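Local coordinates for DUF2020 domain-containing protein (Corynebacterium diphtheriae, PDB 3V7B) that is of unknown function and belongs to the DUF2020 family, whose clan relates it to Mog1p and PsbP proteins, at residues Q42-Q47 and A66-V71; P29-Q34 and C58-Y63. All blocks are in the same frame, centred on the assembly; numbering follows the deposited sequence.

Contact 1: Q42-Q47 and A66-V71; sequences QRMTGQ and APQATV. With EDO (1,2-ethanediol), chain C.
Q68 reaches Q42 by a first torsion of 72°, which sets CG between the backbone N and the carbonyl carbon, and by an extended chain beyond it; Q42, with CG anti to its own carbonyl carbon, slides past in the opposite direction. The setting is one end of the antiparallel sheet, where strands 46-50 and 69-75 lie on either side of strand 57-61, and the Q68 side chain reaches across to the backbone and side chain of Q42. Two irregularities mark this end: a classic beta bulge sets T45 and G46 opposite W61, and another sets Q68 and A69 opposite F60.

The one hydrogen bond across the segments runs from Q68 NE2 to Q42 O, 3.0 Å long and nearly straight at 162°. The acceptor lies close to the plane of the Q68 amide, whereas the donor stands well above the carbonyl plane of Q42. A side-chain amide thus holds the backbone of the loop before strand 46-50. Alongside, the aliphatic part of each glutamine lies against the polar end of the other: Q42 CB is 3.5 Å from Q68 OE1, and Q42 OE1 comes to 3.4 Å from Q68 CB. The amide planes are turned 61° apart and do not stack. Q42 OE1 takes its hydrogen bond from N131 ND2, which ties the same glutamine to the loop after strand 124-130. M44, a selenomethionine bent at chi2 and chi3, crosses Q68 at about a right angle, its SE 3.9 Å from Q68 NE2, and also rests on F60.

A 1,2-ethanediol, probably from the crystallisation liquor, bridges P67 and T70: its O1 donates to P67 O at 2.6 Å, and its O2 is hydrogen-bonded to T70 OG1 at 2.6 Å.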
loop_
_atom_site.group_PDB
_atom_site.type_symbol
_atom_site.label_atom_id
_atom_site.label_comp_id
_atom_site.label_asym_id
_atom_site.label_seq_id
_atom_site.Cartn_x
_atom_site.Cartn_y
_atom_site.Cartn_z
ATOM N N GLN A 42 10.622 -3.438 11.730
ATOM C CA GLN A 42 12.004 -3.047 11.488
ATOM C C GLN A 42 12.196 -1.587 11.750
ATOM O O GLN A 42 11.312 -0.762 11.457
ATOM C CB GLN A 42 12.429 -3.336 10.056
ATOM C CG GLN A 42 12.360 -4.801 9.688
ATOM C CD GLN A 42 12.835 -5.070 8.248
ATOM O OE1 GLN A 42 12.662 -4.246 7.351
ATOM N NE2 GLN A 42 13.492 -6.202 8.062
ATOM N N ARG A 43 13.359 -1.242 12.317
ATOM C CA ARG A 43 13.691 0.151 12.492
ATOM C C ARG A 43 13.698 0.996 11.206
ATOM O O ARG A 43 14.130 0.527 10.155
ATOM C CB ARG A 43 15.034 0.282 13.203
ATOM C CG ARG A 43 14.965 -0.345 14.595
ATOM C CD ARG A 43 16.344 -0.388 15.219
ATOM N NE ARG A 43 16.404 -1.059 16.518
ATOM C CZ ARG A 43 16.517 -2.387 16.689
ATOM N NH1 ARG A 43 16.536 -3.219 15.650
ATOM N NH2 ARG A 43 16.618 -2.914 17.904
HETATM N N MSE A 44 13.252 2.246 11.316
HETATM C CA MSE A 44 13.182 3.180 10.177
HETATM C C MSE A 44 14.521 3.841 9.850
HETATM O O MSE A 44 15.183 4.469 10.730
HETATM C CB MSE A 44 12.146 4.300 10.432
HETATM C CG MSE A 44 11.588 4.994 9.150
HETATM SE SE MSE A 44 10.309 3.862 8.216
HETATM C CE MSE A 44 8.936 3.748 9.530
ATOM N N THR A 45 14.909 3.733 8.599
ATOM C CA THR A 45 16.002 4.504 8.048
ATOM C C THR A 45 15.499 5.793 7.414
ATOM O O THR A 45 16.168 6.811 7.460
ATOM C CB THR A 45 16.749 3.723 6.951
ATOM O OG1 THR A 45 17.415 2.613 7.564
ATOM C CG2 THR A 45 17.813 4.600 6.368
ATOM N N GLY A 46 14.361 5.734 6.754
ATOM C CA GLY A 46 13.842 6.912 6.070
ATOM C C GLY A 46 12.517 6.571 5.438
ATOM O O GLY A 46 12.090 5.386 5.477
ATOM N N GLN A 47 11.887 7.583 4.835
ATOM C CA GLN A 47 10.581 7.414 4.229
ATOM C C GLN A 47 10.308 8.508 3.246
ATOM O O GLN A 47 10.930 9.509 3.319
ATOM C CB GLN A 47 9.495 7.365 5.289
ATOM C CG GLN A 47 9.208 8.686 5.976
ATOM C CD GLN A 47 8.374 8.445 7.214
ATOM O OE1 GLN A 47 8.914 8.423 8.308
ATOM N NE2 GLN A 47 7.083 8.230 7.039
ATOM N N ALA A 66 15.422 -2.682 -0.675
ATOM C CA ALA A 66 13.986 -2.744 -0.913
ATOM C C ALA A 66 13.221 -2.177 0.318
ATOM O O ALA A 66 13.545 -2.476 1.456
ATOM C CB ALA A 66 13.568 -4.204 -1.178
ATOM N N PRO A 67 12.179 -1.395 0.085
ATOM C CA PRO A 67 11.483 -0.840 1.248
ATOM C C PRO A 67 10.930 -1.895 2.220
ATOM O O PRO A 67 10.636 -3.033 1.801
ATOM C CB PRO A 67 10.360 0.003 0.631
ATOM C CG PRO A 67 10.433 -0.177 -0.820
ATOM C CD PRO A 67 11.680 -0.877 -1.201
ATOM N N GLN A 68 10.722 -1.522 3.479
ATOM C CA GLN A 68 10.082 -2.461 4.415
ATOM C C GLN A 68 8.556 -2.497 4.164
ATOM O O GLN A 68 7.918 -3.514 4.403
ATOM C CB GLN A 68 10.431 -2.199 5.889
ATOM C CG GLN A 68 9.795 -0.942 6.518
ATOM C CD GLN A 68 9.964 -0.998 8.038
ATOM O OE1 GLN A 68 9.553 -1.957 8.676
ATOM N NE2 GLN A 68 10.681 -0.031 8.591
ATOM N N ALA A 69 7.971 -1.392 3.754
ATOM C CA ALA A 69 6.524 -1.323 3.486
ATOM C C ALA A 69 6.268 -0.230 2.465
ATOM O O ALA A 69 6.884 0.853 2.450
ATOM C CB ALA A 69 5.723 -1.043 4.775
ATOM N N THR A 70 5.301 -0.493 1.631
ATOM C CA THR A 70 4.847 0.477 0.653
ATOM C C THR A 70 3.324 0.536 0.721
ATOM O O THR A 70 2.651 -0.512 0.669
ATOM C CB THR A 70 5.275 0.020 -0.774
ATOM O OG1 THR A 70 6.715 -0.031 -0.885
ATOM C CG2 THR A 70 4.642 0.912 -1.876
ATOM N N VAL A 71 2.771 1.757 0.758
ATOM C CA VAL A 71 1.333 1.922 0.858
ATOM C C VAL A 71 0.917 2.817 -0.282
ATOM O O VAL A 71 1.441 3.922 -0.429
ATOM C CB VAL A 71 0.878 2.555 2.202
ATOM C CG1 VAL A 71 -0.617 2.829 2.216
ATOM C CG2 VAL A 71 1.291 1.626 3.390
HETATM C C1 EDO C . 8.663 -4.721 -0.198
HETATM O O1 EDO C . 9.901 -4.066 -0.520
HETATM C C2 EDO C . 7.647 -3.664 0.263
HETATM O O2 EDO C . 7.372 -2.576 -0.652
#

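Contact 2: P29-Q34 and C58-Y63; sequences PYLDSQ and CVFWSY
A sulfur-aromatic contact joins Y30 to C58, whose SG lies 4.2 Å from the centroid of the Y30 ring and 34° off its normal, an oblique approach. The sulfur sits toward the hydroxyl end of the ring, 3.7 Å from Y30 CZ and 3.6 Å from Y30 OH. A first torsion of 48° swings the ring round so that its hydroxyl end reaches the sulfur. The hydroxyl is hydrogen-bonded to P56 O, just before strand 57-61, which helps fix the ring where the sulfur meets it.

Covalent linkage reinforces the same corner. C58 SG forms a disulfide with C28, directly ahead of P29, and P29 CD packs 4.0 Å from C58 SG. The chain entering 29-34 is therefore fastened to the strand close to the point where the tyrosine ring meets the sulfur.

Apolar packing carries the contact further along the strand. L31 and F60 cross at about a right angle, with L31 CD1 and CB both 4.2 Å from F60 CZ, the far end of the ring. V36 of helix 33-40 touches both residues, and V71 on the adjoining strand lies against L31 and Y30.

Together these features are typical of helix-on-sheet packing in an alpha+beta fold, consistent with the Mog1p/PsbP clan: a disulfide-tethered loop leads into helix 33-40, with D32 as its N-cap, and closes over one face of an antiparallel sheet.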
loop_
_atom_site.group_PDB
_atom_site.type_symbol
_atom_site.label_atom_id
_atom_site.label_comp_id
_atom_site.label_asym_id
_atom_site.label_seq_id
_atom_site.Cartn_x
_atom_site.Cartn_y
_atom_site.Cartn_z
ATOM N N PRO A 29 1.204 11.388 5.305
ATOM C CA PRO A 29 0.133 12.169 5.994
ATOM C C PRO A 29 -0.859 11.349 6.760
ATOM O O PRO A 29 -1.499 11.864 7.705
ATOM C CB PRO A 29 -0.547 12.982 4.862
ATOM C CG PRO A 29 0.435 12.975 3.756
ATOM C CD PRO A 29 1.309 11.712 3.891
ATOM N N TYR A 30 -0.908 10.050 6.496
ATOM C CA TYR A 30 -1.946 9.251 7.102
ATOM C C TYR A 30 -1.465 8.030 7.883
ATOM O O TYR A 30 -2.262 7.205 8.242
ATOM C CB TYR A 30 -2.952 8.794 6.031
ATOM C CG TYR A 30 -2.342 8.213 4.800
ATOM C CD1 TYR A 30 -2.148 6.854 4.707
ATOM C CD2 TYR A 30 -1.965 9.027 3.711
ATOM C CE1 TYR A 30 -1.629 6.290 3.565
ATOM C CE2 TYR A 30 -1.415 8.474 2.550
ATOM C CZ TYR A 30 -1.247 7.130 2.485
ATOM O OH TYR A 30 -0.723 6.594 1.353
ATOM N N LEU A 31 -0.160 7.871 8.064
ATOM C CA LEU A 31 0.368 6.720 8.819
ATOM C C LEU A 31 1.541 7.275 9.653
ATOM O O LEU A 31 2.464 7.875 9.103
ATOM C CB LEU A 31 0.876 5.641 7.904
ATOM C CG LEU A 31 -0.142 4.774 7.183
ATOM C CD1 LEU A 31 0.542 3.677 6.355
ATOM C CD2 LEU A 31 -1.152 4.141 8.163
ATOM N N ASP A 32 1.497 7.041 10.949
ATOM C CA ASP A 32 2.562 7.468 11.826
ATOM C C ASP A 32 3.792 6.588 11.664
ATOM O O ASP A 32 3.686 5.348 11.702
ATOM C CB ASP A 32 2.012 7.402 13.254
ATOM C CG ASP A 32 3.051 7.738 14.309
ATOM O OD1 ASP A 32 3.152 8.947 14.610
ATOM O OD2 ASP A 32 3.746 6.795 14.849
ATOM N N SER A 33 4.963 7.227 11.502
ATOM C CA SER A 33 6.231 6.515 11.252
ATOM C C SER A 33 6.551 5.528 12.387
ATOM O O SER A 33 6.915 4.379 12.129
ATOM C CB SER A 33 7.402 7.519 11.053
ATOM O OG SER A 33 6.871 8.734 10.429
ATOM N N GLN A 34 6.379 5.956 13.634
ATOM C CA GLN A 34 6.641 5.049 14.769
ATOM C C GLN A 34 5.743 3.825 14.720
ATOM O O GLN A 34 6.199 2.729 14.919
ATOM C CB GLN A 34 6.508 5.747 16.111
ATOM C CG GLN A 34 7.597 6.758 16.386
ATOM C CD GLN A 34 7.439 7.299 17.780
ATOM O OE1 GLN A 34 6.935 8.400 17.978
ATOM N NE2 GLN A 34 7.763 6.478 18.759
ATOM N N CYS A 58 2.997 6.281 0.158
ATOM C CA CYS A 58 3.988 6.423 1.241
ATOM C C CYS A 58 4.882 5.171 1.184
ATOM O O CYS A 58 4.411 4.029 1.109
ATOM C CB CYS A 58 3.344 6.537 2.621
ATOM S SG CYS A 58 2.302 8.016 2.801
ATOM N N VAL A 59 6.176 5.405 1.278
ATOM C CA VAL A 59 7.148 4.291 1.262
ATOM C C VAL A 59 8.098 4.389 2.444
ATOM O O VAL A 59 8.539 5.486 2.796
ATOM C CB VAL A 59 7.972 4.327 0.012
ATOM C CG1 VAL A 59 8.856 3.048 -0.062
ATOM C CG2 VAL A 59 7.067 4.421 -1.217
ATOM N N PHE A 60 8.351 3.240 3.082
ATOM C CA PHE A 60 9.055 3.209 4.313
ATOM C C PHE A 60 10.208 2.219 4.186
ATOM O O PHE A 60 10.030 1.053 3.855
ATOM C CB PHE A 60 8.177 2.792 5.496
ATOM C CG PHE A 60 6.864 3.532 5.631
ATOM C CD1 PHE A 60 6.769 4.684 6.399
ATOM C CD2 PHE A 60 5.733 3.116 4.924
ATOM C CE1 PHE A 60 5.562 5.325 6.590
ATOM C CE2 PHE A 60 4.545 3.841 5.041
ATOM C CZ PHE A 60 4.465 4.944 5.877
ATOM N N TRP A 61 11.390 2.721 4.510
ATOM C CA TRP A 61 12.630 1.979 4.425
ATOM C C TRP A 61 13.256 1.687 5.760
ATOM O O TRP A 61 13.267 2.522 6.656
ATOM C CB TRP A 61 13.674 2.766 3.623
ATOM C CG TRP A 61 13.489 2.656 2.146
ATOM C CD1 TRP A 61 14.013 1.687 1.254
ATOM C CD2 TRP A 61 12.810 3.615 1.335
ATOM N NE1 TRP A 61 13.655 1.955 -0.037
ATOM C CE2 TRP A 61 12.922 3.152 -0.044
ATOM C CE3 TRP A 61 12.090 4.776 1.621
ATOM C CZ2 TRP A 61 12.301 3.803 -1.065
ATOM C CZ3 TRP A 61 11.507 5.450 0.552
ATOM C CH2 TRP A 61 11.609 4.963 -0.745
ATOM N N SER A 62 13.801 0.480 5.870
ATOM C CA SER A 62 14.740 0.106 6.927
ATOM C C SER A 62 16.105 -0.135 6.286
ATOM O O SER A 62 16.405 0.439 5.245
ATOM C CB SER A 62 14.285 -1.150 7.642
ATOM O OG SER A 62 15.021 -1.355 8.859
ATOM N N TYR A 63 16.926 -1.006 6.855
ATOM C CA TYR A 63 18.258 -1.166 6.324
ATOM C C TYR A 63 18.341 -1.817 4.906
ATOM O O TYR A 63 19.250 -1.495 4.137
ATOM C CB TYR A 63 19.148 -1.924 7.329
ATOM C CG TYR A 63 18.697 -3.350 7.604
ATOM C CD1 TYR A 63 19.138 -4.430 6.786
ATOM C CD2 TYR A 63 17.846 -3.640 8.672
ATOM C CE1 TYR A 63 18.722 -5.744 7.032
ATOM C CE2 TYR A 63 17.433 -4.938 8.913
ATOM C CZ TYR A 63 17.875 -5.978 8.088
ATOM O OH TYR A 63 17.435 -7.250 8.313
#

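In the fold
Strand 57-61 is the element the two contacts share: contact 2 uses it directly, whereas contact 1 joins the approaches to the strands on its two sides. Contact 2 is buried and depends on a disulfide, an aromatic ring and apolar side chains between loop and sheet face. Contact 1, only partly buried at the sheet's end, relies on a glutamine amide and a backbone carbonyl. Their centres are about 6 Å apart, and polar links join them: R43 O with S62 OG, Q68 N with F60 O, and Q47 OE1 with S33 OG. The pair shows chemistry following burial: apolar and sulfur contacts where the helix side covers the sheet, an amide-to-carbonyl bond at the partly exposed strand end.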